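Side-chain contacts in 3-phytase (PDB 2WNH), which probably hydrolyses phosphomonoesters of phytate (inositol hexakisphosphate), releasing phosphate, as a member of the histidine acid phosphatase family: residues V265-M270 / Q390-P395; L222-L227 / K231-S236; G84-E89 / P114-A119; W189-S194 / T199-L204. The protein carries 3 engineered substitutions. All coordinates share one frame; numbering follows the deposited sequence.

Contact 1 (V265-M270 / Q390-P395)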
loop_
_atom_site.group_PDB
_atom_site.type_symbol
_atom_site.label_atom_id
_atom_site.label_comp_id
_atom_site.label_asym_id
_atom_site.label_seq_id
_atom_site.Cartn_x
_atom_site.Cartn_y
_atom_site.Cartn_z
ATOM N N VAL B 265 -36.037 8.858 -23.970
ATOM C CA VAL B 265 -35.146 9.983 -23.656
ATOM C C VAL B 265 -33.787 9.476 -23.133
ATOM O O VAL B 265 -32.732 10.027 -23.468
ATOM C CB VAL B 265 -35.836 10.970 -22.686
ATOM C CG1 VAL B 265 -36.113 10.315 -21.326
ATOM C CG2 VAL B 265 -35.066 12.274 -22.555
ATOM N N LEU B 266 -33.830 8.389 -22.363
ATOM C CA LEU B 266 -32.625 7.842 -21.738
ATOM C C LEU B 266 -31.832 7.017 -22.731
ATOM O O LEU B 266 -30.604 7.146 -22.826
ATOM C CB LEU B 266 -33.009 6.994 -20.507
ATOM C CG LEU B 266 -31.881 6.307 -19.719
ATOM C CD1 LEU B 266 -30.751 7.292 -19.310
ATOM C CD2 LEU B 266 -32.473 5.609 -18.478
ATOM N N LEU B 267 -32.494 6.156 -23.488
ATOM C CA LEU B 267 -31.728 5.410 -24.476
ATOM C C LEU B 267 -31.102 6.386 -25.469
ATOM O O LEU B 267 -29.931 6.238 -25.836
ATOM C CB LEU B 267 -32.571 4.353 -25.196
ATOM C CG LEU B 267 -31.833 3.599 -26.327
ATOM C CD1 LEU B 267 -30.582 2.857 -25.836
ATOM C CD2 LEU B 267 -32.754 2.588 -26.993
ATOM N N ASN B 268 -31.873 7.378 -25.905
ATOM C CA ASN B 268 -31.319 8.377 -26.818
ATOM C C ASN B 268 -30.046 9.063 -26.284
ATOM O O ASN B 268 -29.054 9.245 -27.042
ATOM C CB ASN B 268 -32.371 9.421 -27.170
ATOM C CG ASN B 268 -31.899 10.348 -28.259
ATOM O OD1 ASN B 268 -31.551 9.909 -29.366
ATOM N ND2 ASN B 268 -31.856 11.630 -27.949
ATOM N N ALA B 269 -30.097 9.457 -25.008
ATOM C CA ALA B 269 -28.973 10.099 -24.309
ATOM C C ALA B 269 -27.764 9.170 -24.250
ATOM O O ALA B 269 -26.603 9.609 -24.428
ATOM C CB ALA B 269 -29.376 10.541 -22.915
ATOM N N MET B 270 -28.030 7.890 -24.006
ATOM C CA MET B 270 -26.972 6.871 -23.917
ATOM C C MET B 270 -26.307 6.599 -25.257
ATOM O O MET B 270 -25.079 6.509 -25.329
ATOM C CB MET B 270 -27.524 5.564 -23.301
ATOM C CG MET B 270 -27.813 5.658 -21.805
ATOM S SD MET B 270 -28.693 4.192 -21.234
ATOM C CE MET B 270 -27.446 2.915 -21.380
ATOM N N GLN B 390 -33.932 1.594 -33.051
ATOM C CA GLN B 390 -35.115 1.444 -33.936
ATOM C C GLN B 390 -36.452 1.756 -33.278
ATOM O O GLN B 390 -37.381 2.189 -33.958
ATOM C CB GLN B 390 -35.264 0.002 -34.393
ATOM C CG GLN B 390 -34.250 -0.526 -35.324
ATOM C CD GLN B 390 -34.471 -2.014 -35.522
ATOM O OE1 GLN B 390 -35.398 -2.416 -36.235
ATOM N NE2 GLN B 390 -33.646 -2.846 -34.862
ATOM N N ARG B 391 -36.572 1.443 -31.985
ATOM C CA ARG B 391 -37.841 1.523 -31.278
ATOM C C ARG B 391 -37.988 2.834 -30.536
ATOM O O ARG B 391 -38.998 3.040 -29.881
ATOM C CB ARG B 391 -37.991 0.364 -30.276
ATOM C CG ARG B 391 -38.178 -1.010 -30.902
ATOM C CD ARG B 391 -38.102 -2.121 -29.850
ATOM N NE ARG B 391 -38.848 -3.298 -30.284
ATOM C CZ ARG B 391 -39.175 -4.330 -29.501
ATOM N NH1 ARG B 391 -38.807 -4.372 -28.222
ATOM N NH2 ARG B 391 -39.873 -5.341 -30.006
ATOM N N ILE B 392 -37.003 3.728 -30.639
ATOM C CA ILE B 392 -37.104 5.043 -29.990
ATOM C C ILE B 392 -38.305 5.792 -30.581
ATOM O O ILE B 392 -38.496 5.798 -31.797
ATOM C CB ILE B 392 -35.804 5.872 -30.163
ATOM C CG1 ILE B 392 -34.706 5.309 -29.238
ATOM C CG2 ILE B 392 -36.038 7.370 -29.879
ATOM C CD1 ILE B 392 -33.263 5.730 -29.599
ATOM N N ASP B 393 -39.115 6.382 -29.705
ATOM C CA ASP B 393 -40.188 7.267 -30.111
ATOM C C ASP B 393 -39.611 8.670 -30.062
ATOM O O ASP B 393 -39.390 9.221 -28.977
ATOM C CB ASP B 393 -41.387 7.146 -29.153
ATOM C CG ASP B 393 -42.545 8.032 -29.577
ATOM O OD1 ASP B 393 -43.010 7.868 -30.718
ATOM O OD2 ASP B 393 -42.973 8.895 -28.779
ATOM N N ARG B 394 -39.353 9.249 -31.236
ATOM C CA ARG B 394 -38.645 10.531 -31.315
ATOM C C ARG B 394 -39.295 11.693 -30.555
ATOM O O ARG B 394 -38.595 12.410 -29.840
ATOM C CB ARG B 394 -38.313 10.910 -32.762
ATOM C CG ARG B 394 -37.346 9.943 -33.445
ATOM C CD ARG B 394 -35.910 10.130 -32.923
ATOM N NE ARG B 394 -35.073 8.972 -33.229
ATOM C CZ ARG B 394 -33.907 8.711 -32.644
ATOM N NH1 ARG B 394 -33.440 9.519 -31.696
ATOM N NH2 ARG B 394 -33.223 7.632 -32.990
ATOM N N PRO B 395 -40.632 11.871 -30.660
ATOM C CA PRO B 395 -41.262 12.909 -29.833
ATOM C C PRO B 395 -41.043 12.727 -28.330
ATOM O O PRO B 395 -41.128 13.700 -27.586
ATOM C CB PRO B 395 -42.759 12.774 -30.165
ATOM C CG PRO B 395 -42.786 12.128 -31.520
ATOM C CD PRO B 395 -41.611 11.192 -31.535
#
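Arg-394 reaches back to the helix and donates one hydrogen bond, NH1 to OD1 of Asn-268, at 3.0 Å. The bond is bent, with 136° at the hydrogen. The oxygen lies in the guanidinium plane at its edge, whereas NH1 stands well above the carbonyl plane of Asn-268, away from either lone pair; amide and guanidinium are turned nearly perpendicular to each other. The first side-chain bond of Arg-394 points away from the helix, and a bend at chi2 (-74°) folds the chain back. Ile-392 supports the folded group: its CG2 methyl sits beneath the centre of one guanidinium face, 3.7 Å from the plane. The other branch of Ile-392 makes the apolar half of the contact, with CG1 4.0 Å from CD2 of Leu-267 and CD1 against the same methyl and CG. Ile-392 thus serves two neighbours, with CG2 under the guanidinium face and CG1 and CD1 against Leu-267.

In the next shell, Ser-264 and Leu-271 of the same helix also touch Ile-392, and Val-297 and Leu-300 of helix 291-301 close in on Leu-267. The backbone of 390-395 is held separately: Ser-264 OG accepts from the N of Asp-393, and Gln-260 NE2 donates to the O of Arg-391. Gln-260, Ser-264 and Asn-268, spaced four residues apart, make a polar stripe along helix 256-274 that receives the chain. On the inner side of this helix Leu-266 and Met-270 pack on strand 14-24, so the C-terminal segment forms an outer layer over a helix flanking the central sheet of the histidine phosphatase alpha/beta fold.

Contact 2 (L222-L227 / K231-S236)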
loop_
_atom_site.group_PDB
_atom_site.type_symbol
_atom_site.label_atom_id
_atom_site.label_comp_id
_atom_site.label_asym_id
_atom_site.label_seq_id
_atom_site.Cartn_x
_atom_site.Cartn_y
_atom_site.Cartn_z
ATOM N N LEU B 222 -29.402 -10.491 5.445
ATOM C CA LEU B 222 -30.287 -10.539 6.626
ATOM C C LEU B 222 -30.226 -11.936 7.240
ATOM O O LEU B 222 -30.114 -12.930 6.514
ATOM C CB LEU B 222 -31.756 -10.284 6.232
ATOM C CG LEU B 222 -32.224 -8.872 5.900
ATOM C CD1 LEU B 222 -33.737 -8.875 5.657
ATOM C CD2 LEU B 222 -31.894 -7.814 6.963
ATOM N N PRO B 223 -30.298 -12.012 8.577
ATOM C CA PRO B 223 -30.495 -13.313 9.237
ATOM C C PRO B 223 -31.695 -14.019 8.629
ATOM O O PRO B 223 -32.667 -13.344 8.285
ATOM C CB PRO B 223 -30.800 -12.920 10.681
ATOM C CG PRO B 223 -30.065 -11.617 10.877
ATOM C CD PRO B 223 -30.189 -10.906 9.547
ATOM N N LEU B 224 -31.631 -15.346 8.506
ATOM C CA LEU B 224 -32.726 -16.118 7.891
ATOM C C LEU B 224 -34.048 -15.950 8.635
ATOM O O LEU B 224 -35.121 -15.942 8.020
ATOM C CB LEU B 224 -32.376 -17.595 7.808
ATOM C CG LEU B 224 -31.151 -17.971 6.956
ATOM C CD1 LEU B 224 -30.964 -19.475 6.969
ATOM C CD2 LEU B 224 -31.215 -17.436 5.515
ATOM N N SER B 225 -33.958 -15.764 9.953
ATOM C CA SER B 225 -35.146 -15.526 10.782
ATOM C C SER B 225 -35.864 -14.226 10.439
ATOM O O SER B 225 -37.035 -14.049 10.787
ATOM C CB SER B 225 -34.771 -15.530 12.269
ATOM O OG SER B 225 -33.990 -14.385 12.595
ATOM N N GLN B 226 -35.163 -13.330 9.741
ATOM C CA GLN B 226 -35.656 -11.999 9.447
ATOM C C GLN B 226 -35.933 -11.809 7.959
ATOM O O GLN B 226 -36.393 -10.747 7.543
ATOM C CB GLN B 226 -34.640 -10.953 9.899
ATOM C CG GLN B 226 -34.500 -10.807 11.410
ATOM C CD GLN B 226 -33.405 -9.822 11.785
ATOM O OE1 GLN B 226 -33.131 -8.868 11.049
ATOM N NE2 GLN B 226 -32.763 -10.054 12.926
ATOM N N LEU B 227 -35.619 -12.827 7.171
ATOM C CA LEU B 227 -35.829 -12.769 5.734
ATOM C C LEU B 227 -37.265 -13.210 5.431
ATOM O O LEU B 227 -38.092 -12.393 5.020
ATOM C CB LEU B 227 -34.785 -13.623 4.981
ATOM C CG LEU B 227 -35.039 -13.858 3.483
ATOM C CD1 LEU B 227 -35.104 -12.516 2.743
ATOM C CD2 LEU B 227 -33.996 -14.774 2.883
ATOM N N LYS B 231 -38.116 -19.497 6.621
ATOM C CA LYS B 231 -38.607 -20.434 5.609
ATOM C C LYS B 231 -37.708 -20.556 4.365
ATOM O O LYS B 231 -37.837 -21.513 3.581
ATOM C CB LYS B 231 -40.049 -20.080 5.200
ATOM C CG LYS B 231 -41.077 -20.017 6.341
ATOM C CD LYS B 231 -41.336 -21.378 6.946
ATOM C CE LYS B 231 -42.630 -21.391 7.764
ATOM N NZ LYS B 231 -42.716 -22.637 8.595
ATOM N N ILE B 232 -36.826 -19.573 4.164
ATOM C CA ILE B 232 -35.906 -19.586 3.020
ATOM C C ILE B 232 -34.473 -19.651 3.524
ATOM O O ILE B 232 -34.034 -18.779 4.269
ATOM C CB ILE B 232 -36.094 -18.364 2.079
ATOM C CG1 ILE B 232 -37.475 -18.440 1.390
ATOM C CG2 ILE B 232 -34.954 -18.308 1.039
ATOM C CD1 ILE B 232 -37.856 -17.224 0.563
ATOM N N ALA B 233 -33.757 -20.681 3.103
ATOM C CA ALA B 233 -32.418 -20.927 3.624
ATOM C C ALA B 233 -31.330 -21.106 2.561
ATOM O O ALA B 233 -30.148 -21.189 2.891
ATOM C CB ALA B 233 -32.453 -22.118 4.552
ATOM N N GLN B 234 -31.714 -21.201 1.293
ATOM C CA GLN B 234 -30.737 -21.276 0.212
ATOM C C GLN B 234 -31.115 -20.401 -0.976
ATOM O O GLN B 234 -32.287 -20.071 -1.155
ATOM C CB GLN B 234 -30.498 -22.718 -0.239
ATOM C CG GLN B 234 -31.755 -23.548 -0.416
ATOM C CD GLN B 234 -31.448 -25.014 -0.703
ATOM O OE1 GLN B 234 -31.825 -25.902 0.067
ATOM N NE2 GLN B 234 -30.758 -25.275 -1.815
ATOM N N ALA B 235 -30.106 -20.035 -1.769
ATOM C CA ALA B 235 -30.279 -19.130 -2.911
ATOM C C ALA B 235 -31.276 -19.670 -3.939
ATOM O O ALA B 235 -32.024 -18.907 -4.550
ATOM C CB ALA B 235 -28.924 -18.829 -3.584
ATOM N N SER B 236 -31.285 -20.985 -4.120
ATOM C CA SER B 236 -32.175 -21.629 -5.097
ATOM C C SER B 236 -33.639 -21.317 -4.805
ATOM O O SER B 236 -34.462 -21.252 -5.716
ATOM C CB SER B 236 -31.946 -23.138 -5.095
ATOM O OG SER B 236 -32.316 -23.693 -3.847
HETATM O O HOH W 1 -35.828 -17.078 5.690
#
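Leu-224 turns CG opposite its carbonyl carbon (chi1 -62°) and continues extended, which sends both methyls across to Ile-232 O and to Ala-233. Leu-227 takes the other course, with CG opposite its backbone N (chi1 169°), and its CD2 comes 4.1 Å from CG2 of Ile-232. The two leucines therefore meet different parts of the facing chain. CD2 of Leu-224 lies 3.4 Å from the carbonyl O of Ile-232, and CD1 rests 3.9 Å from CB of Ala-233. No direct hydrogen bond joins the segments; one water bridges them instead, donating to O of Leu-224 (2.7 Å) and accepting from N of Ile-232 (3.1 Å). The 222-227 backbone is curled by two successive bonds of the i to i+3 kind, Gln-226 N to Pro-223 O and Leu-227 N to Leu-224 O. Gln-237 braces the other segment, its OE1 accepting from the N of both Ala-233 and Gln-234 and its NE2 donating to O of Lys-231. Trp-218 touches both leucines from helix 204-219, while Pro-223 packs on Ala-119 of the second subunit. The whole is a compact interhelical connection, a turn-rich loop closed on itself by leucines and a water between helix 204-219 and helix 235-239.

Contact 3 (G84-E89 / P114-A119)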
loop_
_atom_site.group_PDB
_atom_site.type_symbol
_atom_site.label_atom_id
_atom_site.label_comp_id
_atom_site.label_asym_id
_atom_site.label_seq_id
_atom_site.Cartn_x
_atom_site.Cartn_y
_atom_site.Cartn_z
ATOM N N GLY B 84 -3.719 6.209 -10.823
ATOM C CA GLY B 84 -3.960 7.214 -9.779
ATOM C C GLY B 84 -5.342 7.826 -9.838
ATOM O O GLY B 84 -6.293 7.185 -10.271
ATOM N N CYS B 85 -5.457 9.071 -9.399
ATOM C CA CYS B 85 -6.755 9.706 -9.334
ATOM C C CYS B 85 -7.145 10.311 -10.674
ATOM O O CYS B 85 -6.273 10.712 -11.454
ATOM C CB CYS B 85 -6.824 10.728 -8.204
ATOM S SG CYS B 85 -6.695 9.952 -6.559
ATOM N N PRO B 86 -8.453 10.335 -10.957
ATOM C CA PRO B 86 -8.977 10.797 -12.233
ATOM C C PRO B 86 -8.977 12.325 -12.313
ATOM O O PRO B 86 -8.730 13.012 -11.310
ATOM C CB PRO B 86 -10.416 10.247 -12.220
ATOM C CG PRO B 86 -10.779 10.257 -10.765
ATOM C CD PRO B 86 -9.532 9.897 -10.045
ATOM N N THR B 87 -9.264 12.834 -13.510
ATOM C CA THR B 87 -9.508 14.240 -13.755
ATOM C C THR B 87 -10.917 14.355 -14.301
ATOM O O THR B 87 -11.599 13.339 -14.436
ATOM C CB THR B 87 -8.495 14.800 -14.779
ATOM O OG1 THR B 87 -8.527 14.006 -15.987
ATOM C CG2 THR B 87 -7.086 14.754 -14.181
ATOM N N ALA B 88 -11.351 15.582 -14.621
ATOM C CA ALA B 88 -12.687 15.793 -15.207
ATOM C C ALA B 88 -12.857 15.042 -16.525
ATOM O O ALA B 88 -13.958 14.589 -16.832
ATOM C CB ALA B 88 -12.965 17.301 -15.404
ATOM N N GLU B 89 -11.765 14.867 -17.271
ATOM C CA GLU B 89 -11.786 14.093 -18.526
ATOM C C GLU B 89 -12.025 12.571 -18.364
ATOM O O GLU B 89 -12.388 11.887 -19.327
ATOM C CB GLU B 89 -10.488 14.385 -19.288
ATOM C CG GLU B 89 -10.433 13.877 -20.719
ATOM C CD GLU B 89 -9.081 14.168 -21.367
ATOM O OE1 GLU B 89 -8.276 14.945 -20.790
ATOM O OE2 GLU B 89 -8.832 13.608 -22.450
ATOM N N PRO B 114 -9.865 4.683 -5.440
ATOM C CA PRO B 114 -9.700 4.634 -3.967
ATOM C C PRO B 114 -9.101 5.914 -3.364
ATOM O O PRO B 114 -8.027 6.358 -3.773
ATOM C CB PRO B 114 -8.774 3.435 -3.757
ATOM C CG PRO B 114 -9.100 2.520 -4.961
ATOM C CD PRO B 114 -9.253 3.520 -6.103
ATOM N N GLY B 115 -9.826 6.508 -2.415
ATOM C CA GLY B 115 -9.376 7.686 -1.669
ATOM C C GLY B 115 -9.279 8.977 -2.460
ATOM O O GLY B 115 -8.714 9.952 -1.989
ATOM N N CYS B 116 -9.826 8.978 -3.672
ATOM C CA CYS B 116 -9.698 10.126 -4.581
ATOM C C CYS B 116 -10.718 11.277 -4.396
ATOM O O CYS B 116 -10.636 12.301 -5.101
ATOM C CB CYS B 116 -9.693 9.638 -6.047
ATOM S SG CYS B 116 -8.255 8.641 -6.409
ATOM N N GLY B 117 -11.655 11.125 -3.471
ATOM C CA GLY B 117 -12.736 12.126 -3.269
ATOM C C GLY B 117 -13.445 12.556 -4.552
ATOM O O GLY B 117 -13.640 13.755 -4.785
ATOM N N VAL B 118 -13.809 11.585 -5.391
ATOM C CA VAL B 118 -14.517 11.862 -6.647
ATOM C C VAL B 118 -15.965 12.243 -6.333
ATOM O O VAL B 118 -16.660 11.532 -5.587
ATOM C CB VAL B 118 -14.444 10.675 -7.622
ATOM C CG1 VAL B 118 -15.179 11.012 -8.931
ATOM C CG2 VAL B 118 -12.963 10.336 -7.918
ATOM N N ALA B 119 -16.390 13.387 -6.869
ATOM C CA ALA B 119 -17.765 13.865 -6.665
ATOM C C ALA B 119 -18.731 13.310 -7.702
ATOM O O ALA B 119 -18.330 12.784 -8.761
ATOM C CB ALA B 119 -17.814 15.396 -6.655
#
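Cys-85 and Cys-116 face each other across a disulfide, SG to SG 2.0 Å. Both sulfurs stand opposite their own carbonyl carbons, with chi1 near -65° on either side, and the bridge itself is twisted to chi3 -78°. With the two remaining torsions also negative, the cystine has the form of a left-handed spiral, and it draws CB of Cys-85 to 3.8 Å from CB of Cys-116. Pro-86, the next residue, turns its ring toward the same neighbour: CD packs 4.0 Å from CB of Cys-116, while CG points onward to CG2 of Val-118 at 3.6 Å. The ring and the valine meet at an oblique angle. Val-118 sets CG1 opposite its backbone N (chi1 -179°), which leaves CG2 as the branch that meets the proline. Covalent bridge and apolar pair thus lie next to each other. Phe-113 adds to the apolar patch, touching both Pro-86 and Val-118.

Glycines flank Cys-116 on either side, Gly-115 and Gly-117, both with positive phi. They also serve the assembly: O of Gly-115 accepts from Arg-349 of the second subunit, and N of Gly-117 donates to Asn-221 of that subunit. Thr-87 and Glu-89 pack on residues of the third subunit. At the protein surface, this disulfide ties the loop entering strand 91-95 to the loop leaving helix 99-112, stapling the ends of a strand-helix unit of the alpha/beta fold.

Contact 4 (W189-S194 / T199-L204)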
loop_
_atom_site.group_PDB
_atom_site.type_symbol
_atom_site.label_atom_id
_atom_site.label_comp_id
_atom_site.label_asym_id
_atom_site.label_seq_id
_atom_site.Cartn_x
_atom_site.Cartn_y
_atom_site.Cartn_z
ATOM N N TRP B 189 -56.391 -11.735 -10.768
ATOM C CA TRP B 189 -55.470 -10.829 -11.463
ATOM C C TRP B 189 -56.216 -10.028 -12.517
ATOM O O TRP B 189 -56.728 -10.597 -13.490
ATOM C CB TRP B 189 -54.349 -11.618 -12.132
ATOM C CG TRP B 189 -53.365 -12.262 -11.176
ATOM C CD1 TRP B 189 -53.474 -12.367 -9.811
ATOM C CD2 TRP B 189 -52.144 -12.919 -11.533
ATOM N NE1 TRP B 189 -52.385 -13.037 -9.301
ATOM C CE2 TRP B 189 -51.555 -13.389 -10.336
ATOM C CE3 TRP B 189 -51.482 -13.147 -12.747
ATOM C CZ2 TRP B 189 -50.329 -14.079 -10.321
ATOM C CZ3 TRP B 189 -50.264 -13.835 -12.732
ATOM C CH2 TRP B 189 -49.710 -14.299 -11.527
ATOM N N ARG B 190 -56.267 -8.717 -12.321
ATOM C CA ARG B 190 -56.920 -7.823 -13.279
ATOM C C ARG B 190 -56.124 -6.546 -13.484
ATOM O O ARG B 190 -55.383 -6.112 -12.603
ATOM C CB ARG B 190 -58.339 -7.484 -12.819
ATOM C CG ARG B 190 -58.416 -6.509 -11.652
ATOM C CD ARG B 190 -59.826 -6.464 -11.043
ATOM N NE ARG B 190 -60.071 -7.593 -10.146
ATOM C CZ ARG B 190 -59.639 -7.669 -8.884
ATOM N NH1 ARG B 190 -58.926 -6.684 -8.344
ATOM N NH2 ARG B 190 -59.918 -8.742 -8.156
ATOM N N VAL B 191 -56.300 -5.937 -14.651
ATOM C CA VAL B 191 -55.650 -4.669 -14.946
ATOM C C VAL B 191 -56.368 -3.531 -14.225
ATOM O O VAL B 191 -57.580 -3.346 -14.378
ATOM C CB VAL B 191 -55.568 -4.425 -16.467
ATOM C CG1 VAL B 191 -54.682 -3.236 -16.768
ATOM C CG2 VAL B 191 -55.038 -5.672 -17.163
ATOM N N GLU B 192 -55.615 -2.786 -13.420
ATOM C CA GLU B 192 -56.152 -1.671 -12.652
ATOM C C GLU B 192 -55.395 -0.376 -12.951
ATOM O O GLU B 192 -54.235 -0.424 -13.342
ATOM C CB GLU B 192 -56.076 -1.997 -11.161
ATOM C CG GLU B 192 -56.804 -3.283 -10.805
ATOM C CD GLU B 192 -56.927 -3.501 -9.314
ATOM O OE1 GLU B 192 -55.959 -3.199 -8.582
ATOM O OE2 GLU B 192 -57.994 -3.990 -8.883
ATOM N N GLN B 193 -56.054 0.765 -12.768
ATOM C CA GLN B 193 -55.396 2.064 -12.897
ATOM C C GLN B 193 -55.606 2.912 -11.651
ATOM O O GLN B 193 -56.713 2.991 -11.129
ATOM C CB GLN B 193 -55.891 2.827 -14.133
ATOM C CG GLN B 193 -55.551 2.190 -15.453
ATOM C CD GLN B 193 -55.563 3.204 -16.593
ATOM O OE1 GLN B 193 -56.502 4.004 -16.733
ATOM N NE2 GLN B 193 -54.507 3.188 -17.402
ATOM N N SER B 194 -54.535 3.549 -11.181
ATOM C CA SER B 194 -54.603 4.449 -10.033
ATOM C C SER B 194 -55.178 5.782 -10.478
ATOM O O SER B 194 -55.334 6.027 -11.679
ATOM C CB SER B 194 -53.217 4.656 -9.423
ATOM O OG SER B 194 -52.407 5.467 -10.259
ATOM N N THR B 199 -50.769 1.975 -14.339
ATOM C CA THR B 199 -51.451 0.731 -14.679
ATOM C C THR B 199 -50.715 -0.461 -14.092
ATOM O O THR B 199 -49.567 -0.734 -14.459
ATOM C CB THR B 199 -51.534 0.551 -16.203
ATOM O OG1 THR B 199 -52.065 1.735 -16.796
ATOM C CG2 THR B 199 -52.411 -0.627 -16.574
ATOM N N THR B 200 -51.378 -1.174 -13.188
ATOM C CA THR B 200 -50.779 -2.336 -12.528
ATOM C C THR B 200 -51.722 -3.538 -12.638
ATOM O O THR B 200 -52.903 -3.374 -12.969
ATOM C CB THR B 200 -50.493 -2.036 -11.044
ATOM O OG1 THR B 200 -51.717 -1.668 -10.400
ATOM C CG2 THR B 200 -49.494 -0.888 -10.910
ATOM N N ILE B 201 -51.196 -4.733 -12.368
ATOM C CA ILE B 201 -51.984 -5.967 -12.345
ATOM C C ILE B 201 -52.263 -6.326 -10.887
ATOM O O ILE B 201 -51.336 -6.482 -10.085
ATOM C CB ILE B 201 -51.244 -7.151 -13.024
ATOM C CG1 ILE B 201 -50.669 -6.776 -14.408
ATOM C CG2 ILE B 201 -52.096 -8.424 -13.018
ATOM C CD1 ILE B 201 -51.655 -6.614 -15.521
ATOM N N SER B 202 -53.538 -6.449 -10.522
ATOM C CA SER B 202 -53.860 -6.795 -9.138
ATOM C C SER B 202 -53.317 -8.184 -8.827
ATOM O O SER B 202 -53.252 -9.058 -9.705
ATOM C CB SER B 202 -55.374 -6.727 -8.892
ATOM O OG SER B 202 -56.005 -7.760 -9.615
ATOM N N GLY B 203 -52.912 -8.387 -7.573
ATOM C CA GLY B 203 -52.345 -9.665 -7.157
ATOM C C GLY B 203 -50.862 -9.788 -7.536
ATOM O O GLY B 203 -49.982 -9.758 -6.658
ATOM N N LEU B 204 -50.610 -9.930 -8.838
ATOM C CA LEU B 204 -49.267 -10.083 -9.391
ATOM C C LEU B 204 -48.323 -8.948 -8.991
ATOM O O LEU B 204 -47.185 -9.207 -8.584
ATOM C CB LEU B 204 -49.324 -10.177 -10.921
ATOM C CG LEU B 204 -47.979 -10.253 -11.667
ATOM C CD1 LEU B 204 -47.158 -11.446 -11.199
ATOM C CD2 LEU B 204 -48.194 -10.357 -13.147
HETATM O O HOH W 2 -52.993 -3.393 -9.011
#
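Trp-189 offers one face of its indole to Leu-204, whose CB stands almost directly over the six-membered ring, 3.8 Å from the centroid, in a CH-pi contact. Leucine CD1 continues across the ring to CH2. A second flat group, the guanidinium of Arg-190, has Ser-202 OG over one face, displaced toward the rim, and the Glu-192 carboxylate at its edge. That edge forms a salt bridge, NH1 to OE2 at 2.9 Å, although the nitrogen meets the oxygen from above the carboxylate plane. Ser-202 OG accepts from N of Arg-190 (2.9 Å) and is also hydrogen-bonded to O of Pro-188; with Ser-202 N donating to Arg-190 O, the serine holds this arginine's backbone at two points.

Further along, Glu-192 and Thr-200 form a hydrogen-bonded antiparallel pair, and a water links Glu-192 OE1 with Thr-200 OG1. On the opposite face Val-191 CG1 presses tightly on Thr-199 CG2 at 3.5 Å, and CG2 meets Ile-201 CD1. Gln-193 NE2 gives Thr-199 OG1 a fairly straight bond (162°), and these atoms are also hydrogen-bonded to O of Pro-143 and OE1 of Gln-146 respectively.

The two-stranded hairpin lays its Val-191 and Ile-201 face on Leu-157 of helix 157-163, with helix 143-154 beside Val-191 and Thr-199. Gly-203 occupies the N-cap position of helix 204-219, and Leu-244 of helix 243-250 covers both Trp-189 and Leu-204.

None of the four contacts touches another; centres lie 27 to 46 Å apart. Contact 3 is a surface contact and relies on a covalent bridge, whereas contacts 1, 2 and 4 are partly buried. Contact 4 combines strand pairing, a salt bridge and ring packing, contact 1 pairs one side-chain bond with a small apolar patch, and contact 2 uses leucines and a water. Contacts 2 and 4 adjoin the same helix, 204-219, contact 4 at its start and contact 2 beyond its end. Contact 1 lies on a helix that packs on strand 14-24 of the central sheet, and contact 3 joins loops flanking strand 91-95 and helix 99-112. Contacts 2 and 3 both border the second subunit.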